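Local coordinates for protein argonaute (Methanocaldococcus jannaschii, PDB 5G5S) that cleaves single-stranded target DNA under the direction of short DNA guides and may defend the archaeal cell against invading genetic elements, at residues 304-309 with 614-619; 597-602 with 634-639; 603-608 with 621-626. All blocks are in the same frame, centred on the assembly; numbering follows the deposited sequence. Where two conformers were deposited one is given.

Contact 1. Residues 304-309 with 614-619; sequences LEFMKF and IGSVFG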
loop_
_atom_site.group_PDB
_atom_site.type_symbol
_atom_site.label_atom_id
_atom_site.label_comp_id
_atom_site.label_asym_id
_atom_site.label_seq_id
_atom_site.Cartn_x
_atom_site.Cartn_y
_atom_site.Cartn_z
ATOM N N LEU A 304 4.617 -11.456 -23.823
ATOM C CA LEU A 304 3.938 -10.181 -23.965
ATOM C C LEU A 304 4.887 -9.048 -24.339
ATOM O O LEU A 304 6.005 -9.000 -23.825
ATOM C CB LEU A 304 3.253 -9.871 -22.615
ATOM C CG LEU A 304 2.113 -8.876 -22.597
ATOM C CD1 LEU A 304 0.989 -9.301 -23.544
ATOM C CD2 LEU A 304 1.591 -8.705 -21.180
ATOM N N GLU A 305 4.413 -8.113 -25.192
ATOM C CA GLU A 305 5.152 -6.924 -25.622
ATOM C C GLU A 305 4.964 -5.803 -24.584
ATOM O O GLU A 305 3.833 -5.493 -24.206
ATOM C CB GLU A 305 4.687 -6.461 -27.009
ATOM C CG GLU A 305 5.160 -7.341 -28.155
ATOM C CD GLU A 305 4.690 -6.892 -29.525
ATOM O OE1 GLU A 305 3.462 -6.729 -29.717
ATOM O OE2 GLU A 305 5.551 -6.729 -30.420
ATOM N N PHE A 306 6.078 -5.204 -24.129
ATOM C CA PHE A 306 6.097 -4.151 -23.111
ATOM C C PHE A 306 6.671 -2.838 -23.632
ATOM O O PHE A 306 7.731 -2.830 -24.260
ATOM C CB PHE A 306 6.934 -4.608 -21.880
ATOM C CG PHE A 306 6.243 -5.514 -20.885
ATOM C CD1 PHE A 306 6.027 -6.858 -21.174
ATOM C CD2 PHE A 306 5.849 -5.036 -19.643
ATOM C CE1 PHE A 306 5.398 -7.697 -20.247
ATOM C CE2 PHE A 306 5.208 -5.873 -18.722
ATOM C CZ PHE A 306 4.983 -7.195 -19.031
ATOM N N MET A 307 5.994 -1.726 -23.323
ATOM C CA MET A 307 6.487 -0.385 -23.624
ATOM C C MET A 307 7.523 -0.059 -22.517
ATOM O O MET A 307 7.459 -0.625 -21.416
ATOM C CB MET A 307 5.331 0.661 -23.599
ATOM C CG MET A 307 4.916 1.079 -22.177
ATOM S SD MET A 307 3.729 2.430 -21.983
ATOM C CE MET A 307 4.776 3.817 -22.155
ATOM N N LYS A 308 8.451 0.858 -22.800
ATOM C CA LYS A 308 9.414 1.313 -21.803
ATOM C C LYS A 308 9.058 2.762 -21.487
ATOM O O LYS A 308 8.813 3.540 -22.409
ATOM C CB LYS A 308 10.865 1.165 -22.291
ATOM C CG LYS A 308 11.866 1.201 -21.130
ATOM C CD LYS A 308 13.170 0.488 -21.457
ATOM C CE LYS A 308 13.366 -0.793 -20.674
ATOM N NZ LYS A 308 13.709 -0.536 -19.254
ATOM N N PHE A 309 8.951 3.113 -20.200
ATOM C CA PHE A 309 8.583 4.470 -19.822
ATOM C C PHE A 309 9.723 5.456 -20.026
ATOM O O PHE A 309 10.890 5.087 -19.921
ATOM C CB PHE A 309 8.085 4.524 -18.366
ATOM C CG PHE A 309 6.969 3.574 -18.008
ATOM C CD1 PHE A 309 5.783 3.562 -18.734
ATOM C CD2 PHE A 309 7.071 2.744 -16.898
ATOM C CE1 PHE A 309 4.747 2.692 -18.392
ATOM C CE2 PHE A 309 6.030 1.885 -16.546
ATOM C CZ PHE A 309 4.872 1.864 -17.295
ATOM N N ILE A 614 8.914 -0.551 -17.167
ATOM C CA ILE A 614 8.133 -1.233 -18.207
ATOM C C ILE A 614 6.649 -1.404 -17.861
ATOM O O ILE A 614 6.281 -1.548 -16.693
ATOM C CB ILE A 614 8.794 -2.571 -18.690
ATOM C CG1 ILE A 614 8.981 -3.581 -17.527
ATOM C CG2 ILE A 614 10.108 -2.309 -19.450
ATOM C CD1 ILE A 614 9.138 -5.036 -17.966
ATOM N N GLY A 615 5.823 -1.403 -18.900
ATOM C CA GLY A 615 4.379 -1.538 -18.782
ATOM C C GLY A 615 3.746 -2.214 -19.972
ATOM O O GLY A 615 4.208 -2.051 -21.106
ATOM N N SER A 616 2.686 -2.995 -19.719
ATOM C CA SER A 616 1.939 -3.690 -20.770
ATOM C C SER A 616 0.454 -3.801 -20.401
ATOM O O SER A 616 0.058 -3.356 -19.321
ATOM C CB SER A 616 2.552 -5.053 -21.069
ATOM O OG SER A 616 2.035 -5.582 -22.276
ATOM N N VAL A 617 -0.381 -4.306 -21.335
ATOM C CA VAL A 617 -1.826 -4.464 -21.144
ATOM C C VAL A 617 -2.197 -5.927 -21.427
ATOM O O VAL A 617 -1.929 -6.431 -22.514
ATOM C CB VAL A 617 -2.668 -3.459 -21.993
ATOM C CG1 VAL A 617 -4.165 -3.754 -21.897
ATOM C CG2 VAL A 617 -2.388 -2.010 -21.595
ATOM N N PHE A 618 -2.786 -6.613 -20.440
ATOM C CA PHE A 618 -3.203 -7.997 -20.625
ATOM C C PHE A 618 -4.697 -8.122 -20.326
ATOM O O PHE A 618 -5.116 -7.953 -19.170
ATOM C CB PHE A 618 -2.350 -8.956 -19.778
ATOM C CG PHE A 618 -2.504 -10.409 -20.156
ATOM C CD1 PHE A 618 -2.001 -10.890 -21.362
ATOM C CD2 PHE A 618 -3.127 -11.305 -19.296
ATOM C CE1 PHE A 618 -2.131 -12.238 -21.706
ATOM C CE2 PHE A 618 -3.272 -12.649 -19.646
ATOM C CZ PHE A 618 -2.777 -13.105 -20.852
ATOM N N GLY A 619 -5.476 -8.357 -21.387
ATOM C CA GLY A 619 -6.934 -8.469 -21.352
ATOM C C GLY A 619 -7.603 -7.363 -20.561
ATOM O O GLY A 619 -8.312 -7.631 -19.581
#

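Contact 2. Residues 597-602 with 634-639; sequences ISIRKN and NPVKLS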
loop_
_atom_site.group_PDB
_atom_site.type_symbol
_atom_site.label_atom_id
_atom_site.label_comp_id
_atom_site.label_asym_id
_atom_site.label_seq_id
_atom_site.Cartn_x
_atom_site.Cartn_y
_atom_site.Cartn_z
ATOM N N ILE A 597 -9.272 5.326 -11.521
ATOM C CA ILE A 597 -8.522 4.168 -11.957
ATOM C C ILE A 597 -8.187 3.357 -10.699
ATOM O O ILE A 597 -7.930 3.930 -9.637
ATOM C CB ILE A 597 -7.299 4.544 -12.844
ATOM C CG1 ILE A 597 -6.826 3.316 -13.695
ATOM C CG2 ILE A 597 -6.169 5.199 -12.016
ATOM C CD1 ILE A 597 -5.831 3.567 -14.872
ATOM N N SER A 598 -8.244 2.033 -10.812
ATOM C CA SER A 598 -7.935 1.124 -9.717
ATOM C C SER A 598 -6.460 0.727 -9.805
ATOM O O SER A 598 -5.983 0.335 -10.869
ATOM C CB SER A 598 -8.852 -0.095 -9.756
ATOM O OG SER A 598 -8.431 -1.106 -8.856
ATOM N N ILE A 599 -5.728 0.907 -8.704
ATOM C CA ILE A 599 -4.308 0.578 -8.626
ATOM C C ILE A 599 -4.174 -0.478 -7.551
ATOM O O ILE A 599 -4.434 -0.206 -6.386
ATOM C CB ILE A 599 -3.438 1.849 -8.406
ATOM C CG1 ILE A 599 -3.517 2.762 -9.664
ATOM C CG2 ILE A 599 -1.965 1.480 -8.050
ATOM C CD1 ILE A 599 -3.052 4.123 -9.480
ATOM N N ARG A 600 -3.859 -1.710 -7.963
ATOM C CA ARG A 600 -3.737 -2.834 -7.045
ATOM C C ARG A 600 -2.307 -3.362 -6.925
ATOM O O ARG A 600 -1.757 -3.953 -7.861
ATOM C CB ARG A 600 -4.766 -3.926 -7.372
ATOM C CG ARG A 600 -6.201 -3.409 -7.249
ATOM C CD ARG A 600 -7.230 -4.501 -7.360
ATOM N NE ARG A 600 -7.484 -5.177 -6.086
ATOM C CZ ARG A 600 -8.398 -4.794 -5.200
ATOM N NH1 ARG A 600 -9.142 -3.719 -5.423
ATOM N NH2 ARG A 600 -8.565 -5.477 -4.076
ATOM N N LYS A 601 -1.701 -3.105 -5.756
ATOM C CA LYS A 601 -0.346 -3.539 -5.408
ATOM C C LYS A 601 -0.333 -5.059 -5.151
ATOM O O LYS A 601 0.657 -5.726 -5.416
ATOM C CB LYS A 601 0.201 -2.736 -4.188
ATOM C CG LYS A 601 -0.665 -2.823 -2.922
ATOM C CD LYS A 601 -0.147 -1.925 -1.801
ATOM C CE LYS A 601 -1.236 -1.557 -0.812
ATOM N NZ LYS A 601 -2.196 -0.560 -1.370
ATOM N N ASN A 602 -1.456 -5.595 -4.669
ATOM C CA ASN A 602 -1.633 -7.008 -4.365
ATOM C C ASN A 602 -2.443 -7.588 -5.492
ATOM O O ASN A 602 -3.599 -7.230 -5.662
ATOM C CB ASN A 602 -2.339 -7.189 -2.994
ATOM C CG ASN A 602 -1.625 -6.515 -1.835
ATOM O OD1 ASN A 602 -0.403 -6.640 -1.652
ATOM N ND2 ASN A 602 -2.380 -5.784 -1.019
ATOM N N ASN A 634 7.267 -7.631 -7.631
ATOM C CA ASN A 634 5.934 -7.920 -8.121
ATOM C C ASN A 634 5.372 -6.737 -8.878
ATOM O O ASN A 634 5.548 -5.597 -8.469
ATOM C CB ASN A 634 5.006 -8.223 -6.952
ATOM C CG ASN A 634 5.341 -9.520 -6.265
ATOM O OD1 ASN A 634 6.168 -10.286 -6.738
ATOM N ND2 ASN A 634 4.691 -9.777 -5.144
ATOM N N PRO A 635 4.694 -6.999 -9.986
ATOM C CA PRO A 635 4.069 -5.907 -10.749
ATOM C C PRO A 635 2.824 -5.334 -10.051
ATOM O O PRO A 635 2.267 -5.939 -9.125
ATOM C CB PRO A 635 3.735 -6.557 -12.097
ATOM C CG PRO A 635 3.591 -7.985 -11.794
ATOM C CD PRO A 635 4.497 -8.304 -10.646
ATOM N N VAL A 636 2.418 -4.142 -10.497
ATOM C CA VAL A 636 1.238 -3.424 -10.029
ATOM C C VAL A 636 0.178 -3.591 -11.119
ATOM O O VAL A 636 0.480 -3.421 -12.303
ATOM C CB VAL A 636 1.552 -1.920 -9.760
ATOM C CG1 VAL A 636 0.312 -1.177 -9.283
ATOM C CG2 VAL A 636 2.698 -1.754 -8.759
ATOM N N LYS A 637 -1.053 -3.938 -10.722
ATOM C CA LYS A 637 -2.161 -4.077 -11.663
ATOM C C LYS A 637 -2.969 -2.777 -11.737
ATOM O O LYS A 637 -3.326 -2.208 -10.706
ATOM C CB LYS A 637 -3.066 -5.248 -11.280
ATOM C CG LYS A 637 -4.111 -5.582 -12.343
ATOM C CD LYS A 637 -5.017 -6.741 -11.936
ATOM C CE LYS A 637 -6.029 -6.375 -10.880
ATOM N NZ LYS A 637 -6.961 -7.503 -10.623
ATOM N N LEU A 638 -3.233 -2.315 -12.971
ATOM C CA LEU A 638 -4.047 -1.133 -13.279
ATOM C C LEU A 638 -5.342 -1.643 -13.906
ATOM O O LEU A 638 -5.304 -2.497 -14.783
ATOM C CB LEU A 638 -3.318 -0.154 -14.211
ATOM C CG LEU A 638 -1.864 0.161 -13.852
ATOM C CD1 LEU A 638 -1.232 1.037 -14.904
ATOM C CD2 LEU A 638 -1.739 0.806 -12.464
ATOM N N SER A 639 -6.488 -1.201 -13.389
ATOM C CA SER A 639 -7.771 -1.718 -13.844
ATOM C C SER A 639 -8.846 -0.650 -13.808
ATOM O O SER A 639 -8.764 0.297 -13.020
ATOM C CB SER A 639 -8.185 -2.877 -12.935
ATOM O OG SER A 639 -9.409 -3.467 -13.329
#

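Contact 3. Residues 603-608 with 621-626; sequences NKYKVF and DGIFLP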
loop_
_atom_site.group_PDB
_atom_site.type_symbol
_atom_site.label_atom_id
_atom_site.label_comp_id
_atom_site.label_asym_id
_atom_site.label_seq_id
_atom_site.Cartn_x
_atom_site.Cartn_y
_atom_site.Cartn_z
ATOM N N ASN A 603 -1.790 -8.398 -6.332
ATOM C CA ASN A 603 -2.374 -9.026 -7.506
ATOM C C ASN A 603 -1.642 -10.335 -7.824
ATOM O O ASN A 603 -0.647 -10.660 -7.186
ATOM C CB ASN A 603 -2.410 -8.039 -8.695
ATOM C CG ASN A 603 -1.047 -7.649 -9.220
ATOM O OD1 ASN A 603 -0.506 -8.298 -10.108
ATOM N ND2 ASN A 603 -0.464 -6.589 -8.679
ATOM N N LYS A 604 -2.178 -11.106 -8.754
ATOM C CA LYS A 604 -1.701 -12.427 -9.156
ATOM C C LYS A 604 -0.663 -12.447 -10.289
ATOM O O LYS A 604 -0.088 -13.508 -10.543
ATOM C CB LYS A 604 -2.907 -13.324 -9.501
ATOM C CG LYS A 604 -3.915 -13.410 -8.355
ATOM C CD LYS A 604 -5.041 -14.332 -8.726
ATOM C CE LYS A 604 -5.948 -14.686 -7.564
ATOM N NZ LYS A 604 -6.848 -13.567 -7.209
ATOM N N TYR A 605 -0.420 -11.300 -10.964
ATOM C CA TYR A 605 0.534 -11.215 -12.083
ATOM C C TYR A 605 1.973 -11.264 -11.655
ATOM O O TYR A 605 2.321 -10.733 -10.607
ATOM C CB TYR A 605 0.325 -9.959 -12.951
ATOM C CG TYR A 605 -0.952 -9.930 -13.762
ATOM C CD1 TYR A 605 -1.069 -10.656 -14.943
ATOM C CD2 TYR A 605 -2.001 -9.087 -13.411
ATOM C CE1 TYR A 605 -2.219 -10.579 -15.729
ATOM C CE2 TYR A 605 -3.160 -9.016 -14.175
ATOM C CZ TYR A 605 -3.265 -9.764 -15.336
ATOM O OH TYR A 605 -4.411 -9.696 -16.084
ATOM N N LYS A 606 2.822 -11.863 -12.508
ATOM C CA LYS A 606 4.270 -11.956 -12.346
ATOM C C LYS A 606 4.895 -11.803 -13.708
ATOM O O LYS A 606 4.448 -12.448 -14.654
ATOM C CB LYS A 606 4.711 -13.322 -11.755
ATOM C CG LYS A 606 4.370 -13.572 -10.295
ATOM C CD LYS A 606 5.059 -12.597 -9.324
ATOM C CE LYS A 606 4.377 -12.545 -7.969
ATOM N NZ LYS A 606 2.959 -12.077 -8.041
ATOM N N VAL A 607 5.939 -10.970 -13.807
ATOM C CA VAL A 607 6.707 -10.767 -15.041
ATOM C C VAL A 607 8.057 -11.443 -14.818
ATOM O O VAL A 607 8.774 -11.102 -13.876
ATOM C CB VAL A 607 6.850 -9.279 -15.465
ATOM C CG1 VAL A 607 7.346 -9.175 -16.906
ATOM C CG2 VAL A 607 5.530 -8.529 -15.306
ATOM N N PHE A 608 8.378 -12.443 -15.656
ATOM C CA PHE A 608 9.606 -13.214 -15.520
ATOM C C PHE A 608 10.819 -12.439 -16.072
ATOM O O PHE A 608 11.393 -12.817 -17.095
ATOM C CB PHE A 608 9.445 -14.622 -16.144
ATOM C CG PHE A 608 8.239 -15.453 -15.729
ATOM C CD1 PHE A 608 7.538 -15.169 -14.554
ATOM C CD2 PHE A 608 7.840 -16.552 -16.484
ATOM C CE1 PHE A 608 6.427 -15.931 -14.180
ATOM C CE2 PHE A 608 6.751 -17.335 -16.090
ATOM C CZ PHE A 608 6.055 -17.022 -14.942
ATOM N N ASP A 621 -6.184 -5.305 -18.444
ATOM C CA ASP A 621 -5.438 -4.930 -17.227
ATOM C C ASP A 621 -4.072 -4.383 -17.580
ATOM O O ASP A 621 -3.365 -4.969 -18.388
ATOM C CB ASP A 621 -5.241 -6.117 -16.264
ATOM C CG ASP A 621 -6.480 -6.719 -15.636
ATOM O OD1 ASP A 621 -7.487 -5.985 -15.472
ATOM O OD2 ASP A 621 -6.423 -7.906 -15.244
ATOM N N GLY A 622 -3.699 -3.288 -16.938
ATOM C CA GLY A 622 -2.387 -2.692 -17.078
ATOM C C GLY A 622 -1.434 -3.417 -16.155
ATOM O O GLY A 622 -1.758 -3.658 -14.990
ATOM N N ILE A 623 -0.297 -3.857 -16.693
ATOM C CA ILE A 623 0.749 -4.540 -15.932
ATOM C C ILE A 623 1.907 -3.540 -15.869
ATOM O O ILE A 623 2.578 -3.277 -16.866
ATOM C CB ILE A 623 1.136 -5.936 -16.499
ATOM C CG1 ILE A 623 -0.103 -6.854 -16.644
ATOM C CG2 ILE A 623 2.225 -6.593 -15.627
ATOM C CD1 ILE A 623 0.193 -8.163 -17.428
ATOM N N PHE A 624 2.084 -2.967 -14.679
ATOM C CA PHE A 624 2.986 -1.880 -14.333
ATOM C C PHE A 624 4.182 -2.378 -13.494
ATOM O O PHE A 624 3.990 -2.907 -12.400
ATOM C CB PHE A 624 2.113 -0.843 -13.584
ATOM C CG PHE A 624 2.657 0.532 -13.291
ATOM C CD1 PHE A 624 2.726 1.497 -14.289
ATOM C CD2 PHE A 624 3.001 0.899 -11.992
ATOM C CE1 PHE A 624 3.207 2.780 -14.008
ATOM C CE2 PHE A 624 3.476 2.181 -11.714
ATOM C CZ PHE A 624 3.593 3.107 -12.725
ATOM N N LEU A 625 5.418 -2.242 -14.033
ATOM C CA LEU A 625 6.644 -2.652 -13.344
ATOM C C LEU A 625 7.647 -1.458 -13.341
ATOM O O LEU A 625 8.540 -1.372 -14.202
ATOM C CB LEU A 625 7.207 -3.940 -13.971
ATOM C CG LEU A 625 8.252 -4.726 -13.171
ATOM C CD1 LEU A 625 7.672 -5.281 -11.865
ATOM C CD2 LEU A 625 8.821 -5.868 -14.004
ATOM N N PRO A 626 7.464 -0.491 -12.395
ATOM C CA PRO A 626 8.259 0.744 -12.457
ATOM C C PRO A 626 9.694 0.760 -11.948
ATOM O O PRO A 626 10.564 1.310 -12.609
ATOM C CB PRO A 626 7.385 1.761 -11.702
ATOM C CG PRO A 626 6.651 0.939 -10.691
ATOM C CD PRO A 626 6.422 -0.407 -11.340
#

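Contact 1. Residues 304-309 with 614-619
An antiparallel strand pairing extends the PIWI sheet at this contact: strand 302-308 lies against strand 614-618, with M307 and G615 as the hydrogen-bonded pair and K308 facing I614 in the non-hydrogen-bonded pair that follows. M307 N gives its hydrogen to G615 O at 2.9 Å, and G615 N returns a bond to M307 O at 3.1 Å. Further along, the ladder changes character, for a side chain takes over as donor: S616 OG, anti to its own backbone N (chi1 -166°), reaches E305 O at 2.6 Å, held 31° out of that carbonyl's plane. The same serine serves a second purpose. Its CB sits over the centre of the F306 ring, 3.5 Å from the centroid, in a CH-pi contact, while I614 CD1 lies 3.7 Å from F306 CD2. At the L304 end, L304 CD1 meets the edge of the F618 ring; at the other end, just past the strand, the F309 ring brings its CZ to 3.7 Å from G615 CA. Strand 7-12 continues the sheet beyond 302-308 and strand 621-625 beyond 614-618; helix 656-666 receives M307 and F309, and F618 stacks on H147.

Contact 2. Residues 597-602 with 634-639
Strands 597-600 and 636-639 run antiparallel, their axes 4.9 Å apart at closest approach and their directions 163° apart. The ladder is regular. S598 pairs with S639 and R600 with K637 as hydrogen-bonded pairs, each closed by two backbone bonds, and I599 and L638 form the non-hydrogen-bonded pair between them. R600 N to K637 O is the shortest rung, at 2.8 Å, and is almost straight (177° at the hydrogen); S598 N to S639 O measures 2.9 Å. Between the rungs, L638 CA makes a CA-H...O contact with S598 O at 3.4 Å.

The sheet has two unlike faces. On one, I599 and L638 lie side by side, CG1 of I599 3.9 Å from CD2 of L638, while the other branch of I599, CG2, touches CG1 of V636 at 3.7 Å. L662 of helix 656-666 covers both I599 and L638. On the other face R600 and K637 point the same way, with CD of R600 4.2 Å from CE of K637; K637 passes close to D621 and Y605. Just past the strand, K601 turns its side chain from the partner strand, and its NZ forms a salt bridge with D572, a probable manganese ligand and active-site residue. Segment 634-639 starts at N634, the last residue of the region that binds the phosphorylated 5' end of the guide.

The chemistry is thus divided by face. Aliphatic branches are buried against a helix, whereas the aliphatic parts of two cationic chains pack together with R600 NE and K637 NZ 5.1 Å apart; D621, which touches K637 without a salt bridge, may temper the charge of that lysine.

Contact 3. Residues 603-608 with 621-626
Y605 carries most of this contact, using its hydroxyl and one ring face on two different residues of strand 621-625. The hydroxyl OH donates to D621 OD2 at 2.8 Å, entering on the anti lone pair, the one turned from the other carboxylate oxygen. OD2 lies near the plane of the phenol at its edge, yet ring and carboxylate planes stand 84° apart. Over one ring face comes the tip of I623: its CD1 lies 4.0 Å from the centroid, displaced toward the rim, and approaches CD1 of Y605 to 3.7 Å in a CH-pi contact. With CG1 anti to the carbonyl carbon (chi1 -54°) and CG2 anti to the backbone N, I623 divides its branches between two neighbours, for CG2 meets CG2 of V607 at 3.8 Å. The valine also reaches the next residue on that side of the strand, its CB lying 4.2 Å from CD2 of L625.

The second shell fixes the irregular segment that bears these side chains. N603 OD1 accepts from Y605 N at 3.1 Å, closing an Asx turn that ends at the tyrosine, and K606 NZ bonds to Y605 O from 51° above the carbonyl plane. N13 adds bonds from its side chain to K604 O and K606 N, and N603 ND2 binds P635 O.

Segment 603-608 passes over one face of the sheet on its way from strand 593-600 to strand 614-618. F618 of the latter touches both Y605 and I623, and helix 656-666 packs on F624.

How the contacts relate
The contacts draw on one mixed sheet, in which 302-308, 614-618, 621-625, 636-645 and 593-600 are consecutive neighbours; segment 603-608, continuing from 597-602, is a loop over its face. Contact 1 is one end of this series and contact 2 the other, their centres 13 Å apart and nearest atoms about 6 Å apart. Strand 621-625 of contact 3 fills the interval: I623 N bonds to S616 O (2.7 Å) and V636 N to F624 O (2.8 Å), so the middle contact is joined by backbone to both others. Contact 2 alone adjoins the probable catalytic centre, the K601 side chain being about 3 Å from that of D572 and about 5 Å from that of D690.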